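Local coordinates for protein putative retaining b-glycosidase (PDB 5A95) that probably hydrolyses mixed-linkage beta-glucans as a retaining family 5 glycoside hydrolase from Saccharophagus degradans, at residues A[66-71]-A[99-104]; A[83-88]-A[127-132]. The protein carries 1 engineered substitution. All blocks are in the same frame, centred on the assembly; numbering follows the deposited sequence. Where two conformers were deposited one is given.

Contact 1 (A[66-71]-A[99-104]); sequences FTFRGV and VNTIRL
Asn-100 grips the backbone of Thr-67 and Arg-69 with its side-chain amide, a substitute for strand pairing where segment 99-104 has not yet become a strand. Its ND2 donates to Thr-67 O at 2.8 Å, in the plane of both groups, while its OD1 accepts from Arg-69 N, also at 2.8 Å. A second donor, Thr-101 OG1, reaches OD1 from the opposite face of the amide at 2.7 Å, so three bonds fix the rotation of the group. With CG between backbone N and carbonyl carbon (chi1 66°), the amide faces Thr-67 and Arg-69.

Backbone bonds take over. Arg-69 O receives Asn-100 N at 2.8 Å, and parallel pairing follows as Val-71 N donates to Thr-101 O and Val-71 O accepts Arg-103 N at 2.9 Å.

Other side-chain contacts are van der Waals: Asn-100 ND2 stands over one face of the Arg-69 guanidinium, the planes inclined at 46°, and Thr-101 OG1 meets the edge of the Phe-68 ring, 3.2 Å from CD1.

These are adjacent strands of the family's (beta/alpha)8 barrel. Strand 326-329 pairs with 65-72 and strand 136-144 with 101-106, while Leu-93 of helix 87-96 covers Val-71, Val-99 and Ile-102.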
loop_
_atom_site.group_PDB
_atom_site.type_symbol
_atom_site.label_atom_id
_atom_site.label_comp_id
_atom_site.label_asym_id
_atom_site.label_seq_id
_atom_site.Cartn_x
_atom_site.Cartn_y
_atom_site.Cartn_z
ATOM N N PHE A 66 -22.378 -28.360 18.231
ATOM C CA PHE A 66 -22.818 -27.019 18.526
ATOM C C PHE A 66 -23.246 -26.357 17.224
ATOM O O PHE A 66 -22.615 -26.536 16.196
ATOM C CB PHE A 66 -21.670 -26.228 19.165
ATOM C CG PHE A 66 -22.041 -24.837 19.546
ATOM C CD1 PHE A 66 -22.647 -24.554 20.774
ATOM C CD2 PHE A 66 -21.810 -23.794 18.662
ATOM C CE1 PHE A 66 -22.997 -23.249 21.088
ATOM C CE2 PHE A 66 -22.164 -22.506 18.982
ATOM C CZ PHE A 66 -22.774 -22.234 20.174
ATOM N N THR A 67 -24.306 -25.569 17.282
ATOM C CA THR A 67 -24.772 -24.781 16.130
ATOM C C THR A 67 -24.847 -23.326 16.531
ATOM O O THR A 67 -25.524 -22.992 17.486
ATOM C CB THR A 67 -26.181 -25.288 15.687
ATOM O OG1 THR A 67 -26.116 -26.717 15.478
ATOM C CG2 THR A 67 -26.633 -24.622 14.435
ATOM N N PHE A 68 -24.136 -22.452 15.817
ATOM C CA PHE A 68 -24.313 -21.006 16.037
ATOM C C PHE A 68 -25.689 -20.624 15.460
ATOM O O PHE A 68 -25.999 -20.958 14.309
ATOM C CB PHE A 68 -23.225 -20.171 15.341
ATOM C CG PHE A 68 -21.817 -20.433 15.815
ATOM C CD1 PHE A 68 -21.299 -19.743 16.890
ATOM C CD2 PHE A 68 -21.017 -21.381 15.205
ATOM C CE1 PHE A 68 -20.030 -19.972 17.349
ATOM C CE2 PHE A 68 -19.719 -21.592 15.643
ATOM C CZ PHE A 68 -19.235 -20.916 16.728
ATOM N N ARG A 69 -26.502 -19.956 16.268
ATOM C CA ARG A 69 -27.835 -19.525 15.891
ATOM C C ARG A 69 -28.011 -18.149 16.500
ATOM O O ARG A 69 -28.068 -17.981 17.723
ATOM C CB ARG A 69 -28.935 -20.457 16.446
ATOM C CG ARG A 69 -28.890 -21.901 15.960
ATOM C CD ARG A 69 -30.035 -22.741 16.558
ATOM N NE ARG A 69 -29.984 -22.679 18.021
ATOM C CZ ARG A 69 -29.380 -23.542 18.819
ATOM N NH1 ARG A 69 -28.780 -24.630 18.331
ATOM N NH2 ARG A 69 -29.372 -23.303 20.122
ATOM N N GLY A 70 -28.119 -17.132 15.657
ATOM C CA GLY A 70 -28.279 -15.786 16.190
ATOM C C GLY A 70 -28.474 -14.730 15.142
ATOM O O GLY A 70 -29.088 -14.975 14.099
ATOM N N VAL A 71 -27.946 -13.544 15.435
ATOM C CA VAL A 71 -28.198 -12.370 14.629
ATOM C C VAL A 71 -26.935 -11.527 14.488
ATOM O O VAL A 71 -26.038 -11.574 15.332
ATOM C CB VAL A 71 -29.309 -11.471 15.214
ATOM C CG1 VAL A 71 -30.580 -12.263 15.441
ATOM C CG2 VAL A 71 -28.885 -10.823 16.522
ATOM N N VAL A 99 -31.130 -16.439 20.914
ATOM C CA VAL A 99 -29.830 -16.497 20.263
ATOM C C VAL A 99 -28.758 -17.111 21.148
ATOM O O VAL A 99 -28.790 -16.953 22.367
ATOM C CB VAL A 99 -29.301 -15.127 19.794
ATOM C CG1 VAL A 99 -30.364 -14.327 19.043
ATOM C CG2 VAL A 99 -28.675 -14.314 20.914
ATOM N N ASN A 100 -27.777 -17.778 20.529
ATOM C CA ASN A 100 -26.567 -18.140 21.222
ATOM C C ASN A 100 -25.348 -17.417 20.639
ATOM O O ASN A 100 -24.234 -17.641 21.104
ATOM C CB ASN A 100 -26.356 -19.653 21.279
ATOM C CG ASN A 100 -26.115 -20.284 19.914
ATOM O OD1 ASN A 100 -25.718 -19.634 18.980
ATOM N ND2 ASN A 100 -26.323 -21.579 19.816
ATOM N N THR A 101 -25.560 -16.544 19.639
ATOM C CA THR A 101 -24.485 -15.893 18.885
ATOM C C THR A 101 -24.901 -14.515 18.425
ATOM O O THR A 101 -26.028 -14.319 17.974
ATOM C CB THR A 101 -24.143 -16.737 17.623
ATOM O OG1 THR A 101 -23.735 -18.043 18.012
ATOM C CG2 THR A 101 -23.007 -16.120 16.831
ATOM N N ILE A 102 -23.972 -13.568 18.512
ATOM C CA ILE A 102 -24.105 -12.283 17.860
ATOM C C ILE A 102 -22.907 -12.075 16.938
ATOM O O ILE A 102 -21.760 -12.318 17.343
ATOM C CB ILE A 102 -24.174 -11.144 18.886
ATOM C CG1 ILE A 102 -25.480 -11.265 19.669
ATOM C CG2 ILE A 102 -24.111 -9.776 18.204
ATOM C CD1 ILE A 102 -25.633 -10.304 20.826
ATOM N N ARG A 103 -23.185 -11.645 15.706
ATOM C CA ARG A 103 -22.149 -11.263 14.737
ATOM C C ARG A 103 -21.995 -9.745 14.750
ATOM O O ARG A 103 -22.992 -9.012 14.640
ATOM C CB ARG A 103 -22.506 -11.744 13.347
ATOM C CG ARG A 103 -21.521 -11.375 12.242
ATOM C CD ARG A 103 -21.891 -12.126 10.989
ATOM N NE ARG A 103 -21.054 -11.949 9.807
ATOM C CZ ARG A 103 -21.333 -11.204 8.740
ATOM N NH1 ARG A 103 -22.316 -10.310 8.758
ATOM N NH2 ARG A 103 -20.606 -11.340 7.629
ATOM N N LEU A 104 -20.753 -9.290 14.887
ATOM C CA LEU A 104 -20.403 -7.870 14.916
ATOM C C LEU A 104 -19.773 -7.505 13.571
ATOM O O LEU A 104 -18.666 -7.951 13.298
ATOM C CB LEU A 104 -19.396 -7.588 16.041
ATOM C CG LEU A 104 -19.786 -7.920 17.481
ATOM C CD1 LEU A 104 -18.686 -7.451 18.444
ATOM C CD2 LEU A 104 -21.110 -7.276 17.836
#

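Contact 2 (A[83-88]-A[127-132]); sequences NQWQKS and VRWAND
An aromatic and ionic surface contact joins the start of helix 87-96 to the late turns of helix 116-133, on the outside of the barrel. Trp-129 has the largest share in it. Its indole reaches out from helix 116-133 and lies with one face against the backbone where Gln-86 passes into Lys-87: Lys-87 CA stands over the middle of the ring system, and Gln-86 C lies 3.5 Å from CH2 of Trp-129, nearer the rim. The aliphatic part of Lys-87 continues this cover. Its CB makes a CH-pi contact with the five-membered ring, 3.7 Å from the centroid and almost on the ring normal.

The far end of the same indole meets Trp-85. Trp-129 CZ3 and CH2 come over one face of that ring, CH2 standing 3.6 Å from Trp-85 NE1, with the two planes inclined at 47°. Trp-85 NE1 itself donates to Glu-125, which helps to fix the ring's orientation. Phe-90 also meets Trp-129 edge-to-face.

Beyond the indole, Lys-87 runs extended from a CG placed opposite its own backbone N (chi1 -175°), which carries NZ past the five-membered ring to Asp-132. The salt bridge to OD2 is 2.8 Å long and comes from above the carboxylate plane. The other oxygen, OD1, pairs with Lys-46. An alanine in place of Trp-129 would probably open a gap between the two helices, leaving the Lys-87 methylenes and one face of Trp-85 without the indole that covers them.

Chemically, one lysine serves two purposes, its methylenes apolar and its ammonium ionic. Asp-132, shared between two lysines, is likely to be held firmly as a carboxylate.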
loop_
_atom_site.group_PDB
_atom_site.type_symbol
_atom_site.label_atom_id
_atom_site.label_comp_id
_atom_site.label_asym_id
_atom_site.label_seq_id
_atom_site.Cartn_x
_atom_site.Cartn_y
_atom_site.Cartn_z
ATOM N N ASN A 83 -26.358 6.213 21.136
ATOM C CA ASN A 83 -26.404 5.624 22.484
ATOM C C ASN A 83 -27.164 4.296 22.538
ATOM O O ASN A 83 -27.817 3.977 23.533
ATOM C CB ASN A 83 -26.952 6.616 23.530
ATOM C CG ASN A 83 -26.081 7.846 23.667
ATOM O OD1 ASN A 83 -24.865 7.742 23.796
ATOM N ND2 ASN A 83 -26.694 9.011 23.617
ATOM N N GLN A 84 -27.037 3.506 21.467
ATOM C CA GLN A 84 -27.666 2.202 21.402
ATOM C C GLN A 84 -26.660 1.054 21.508
ATOM O O GLN A 84 -27.038 -0.110 21.413
ATOM C CB GLN A 84 -28.490 2.090 20.120
ATOM C CG GLN A 84 -29.642 3.076 20.048
ATOM C CD GLN A 84 -30.781 2.797 21.010
ATOM O OE1 GLN A 84 -30.995 1.680 21.504
ATOM N NE2 GLN A 84 -31.544 3.831 21.274
ATOM N N TRP A 85 -25.377 1.368 21.705
ATOM C CA TRP A 85 -24.387 0.345 22.049
ATOM C C TRP A 85 -24.474 0.128 23.555
ATOM O O TRP A 85 -23.885 0.890 24.331
ATOM C CB TRP A 85 -22.976 0.791 21.633
ATOM C CG TRP A 85 -21.911 -0.236 21.948
ATOM C CD1 TRP A 85 -20.960 -0.162 22.924
ATOM C CD2 TRP A 85 -21.650 -1.450 21.245
ATOM N NE1 TRP A 85 -20.149 -1.264 22.898
ATOM C CE2 TRP A 85 -20.540 -2.074 21.871
ATOM C CE3 TRP A 85 -22.253 -2.088 20.156
ATOM C CZ2 TRP A 85 -20.009 -3.290 21.431
ATOM C CZ3 TRP A 85 -21.733 -3.287 19.730
ATOM C CH2 TRP A 85 -20.623 -3.896 20.374
ATOM N N GLN A 86 -25.279 -0.872 23.942
ATOM C CA GLN A 86 -25.767 -1.081 25.312
ATOM C C GLN A 86 -25.804 -2.548 25.661
ATOM O O GLN A 86 -26.097 -3.384 24.797
ATOM C CB GLN A 86 -27.219 -0.607 25.456
ATOM C CG GLN A 86 -27.423 0.859 25.202
ATOM C CD GLN A 86 -28.856 1.299 25.396
ATOM O OE1 GLN A 86 -29.149 2.102 26.268
ATOM N NE2 GLN A 86 -29.756 0.777 24.566
ATOM N N LYS A 87 -25.576 -2.865 26.935
ATOM C CA LYS A 87 -25.787 -4.217 27.407
ATOM C C LYS A 87 -27.193 -4.710 27.147
ATOM O O LYS A 87 -27.387 -5.888 26.853
ATOM C CB LYS A 87 -25.441 -4.321 28.891
ATOM C CG LYS A 87 -25.531 -5.754 29.371
ATOM C CD LYS A 87 -24.958 -5.978 30.747
ATOM C CE LYS A 87 -25.030 -7.451 31.083
ATOM N NZ LYS A 87 -24.417 -7.750 32.381
ATOM N N SER A 88 -28.182 -3.821 27.272
ATOM C CA SER A 88 -29.591 -4.206 27.154
ATOM C C SER A 88 -29.893 -4.832 25.790
ATOM O O SER A 88 -30.808 -5.645 25.669
ATOM C CB SER A 88 -30.507 -3.003 27.375
ATOM O OG SER A 88 -30.287 -1.991 26.403
ATOM N N VAL A 127 -17.581 -8.559 24.633
ATOM C CA VAL A 127 -17.072 -9.817 25.158
ATOM C C VAL A 127 -17.644 -10.042 26.557
ATOM O O VAL A 127 -18.135 -11.121 26.877
ATOM C CB VAL A 127 -15.519 -9.861 25.168
ATOM C CG1 VAL A 127 -15.009 -11.085 25.900
ATOM C CG2 VAL A 127 -14.987 -9.855 23.737
ATOM N N ARG A 128 -17.574 -9.022 27.411
ATOM C CA ARG A 128 -18.076 -9.159 28.761
ATOM C C ARG A 128 -19.584 -9.419 28.770
ATOM O O ARG A 128 -20.073 -10.289 29.492
ATOM C CB ARG A 128 -17.753 -7.913 29.574
ATOM C CG ARG A 128 -16.281 -7.817 29.933
ATOM C CD ARG A 128 -16.030 -6.737 30.980
ATOM N NE ARG A 128 -16.169 -5.410 30.378
ATOM C CZ ARG A 128 -15.195 -4.758 29.737
ATOM N NH1 ARG A 128 -13.979 -5.282 29.642
ATOM N NH2 ARG A 128 -15.431 -3.561 29.205
ATOM N N TRP A 129 -20.306 -8.661 27.961
ATOM C CA TRP A 129 -21.760 -8.830 27.888
ATOM C C TRP A 129 -22.129 -10.230 27.415
ATOM O O TRP A 129 -22.990 -10.898 27.998
ATOM C CB TRP A 129 -22.378 -7.805 26.945
ATOM C CG TRP A 129 -22.203 -6.388 27.327
ATOM C CD1 TRP A 129 -21.952 -5.877 28.571
ATOM C CD2 TRP A 129 -22.295 -5.266 26.444
ATOM N NE1 TRP A 129 -21.844 -4.522 28.499
ATOM C CE2 TRP A 129 -22.060 -4.113 27.209
ATOM C CE3 TRP A 129 -22.546 -5.130 25.081
ATOM C CZ2 TRP A 129 -22.069 -2.844 26.651
ATOM C CZ3 TRP A 129 -22.548 -3.873 24.523
ATOM C CH2 TRP A 129 -22.301 -2.748 25.302
ATOM N N ALA A 130 -21.510 -10.651 26.311
ATOM C CA ALA A 130 -21.809 -11.953 25.749
ATOM C C ALA A 130 -21.447 -13.059 26.751
ATOM O O ALA A 130 -22.211 -14.002 26.944
ATOM C CB ALA A 130 -21.050 -12.134 24.431
ATOM N N ASN A 131 -20.265 -12.976 27.357
ATOM C CA ASN A 131 -19.877 -13.976 28.346
ATOM C C ASN A 131 -20.833 -14.019 29.535
ATOM O O ASN A 131 -21.155 -15.094 30.027
ATOM C CB ASN A 131 -18.452 -13.730 28.782
ATOM C CG ASN A 131 -18.020 -14.611 29.924
ATOM O OD1 ASN A 131 -17.926 -14.136 31.061
ATOM N ND2 ASN A 131 -17.790 -15.878 29.654
ATOM N N ASP A 132 -21.283 -12.847 29.982
ATOM C CA ASP A 132 -22.226 -12.800 31.109
ATOM C C ASP A 132 -23.512 -13.559 30.781
ATOM O O ASP A 132 -24.121 -14.165 31.666
ATOM C CB ASP A 132 -22.535 -11.339 31.487
ATOM C CG ASP A 132 -23.298 -11.225 32.792
ATOM O OD1 ASP A 132 -22.878 -11.880 33.774
ATOM O OD2 ASP A 132 -24.314 -10.494 32.840
#

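In the fold
Contacts 1 and 2 belong to successive layers of one barrel, their centres about 14 Å apart and their segments alternating along the chain. Helix 87-96, which begins in contact 2, is followed by strand 101-106 of contact 1. The two contacts approach each other at Leu-104 and Trp-85, a meeting left doubtful by the alternate conformer of Leu-104. The centre of contact 1 is about 9 Å from the centre of the chain, that of contact 2 about 18 Å. The inner one also lies near the glycan site: the side chain of Arg-103 is about 6 Å from a bound beta-D-glucopyranose and is held by Glu-185, Asn-188, Asn-72 and Gln-291. Contact 2, by comparison, joins helices on the outer layer.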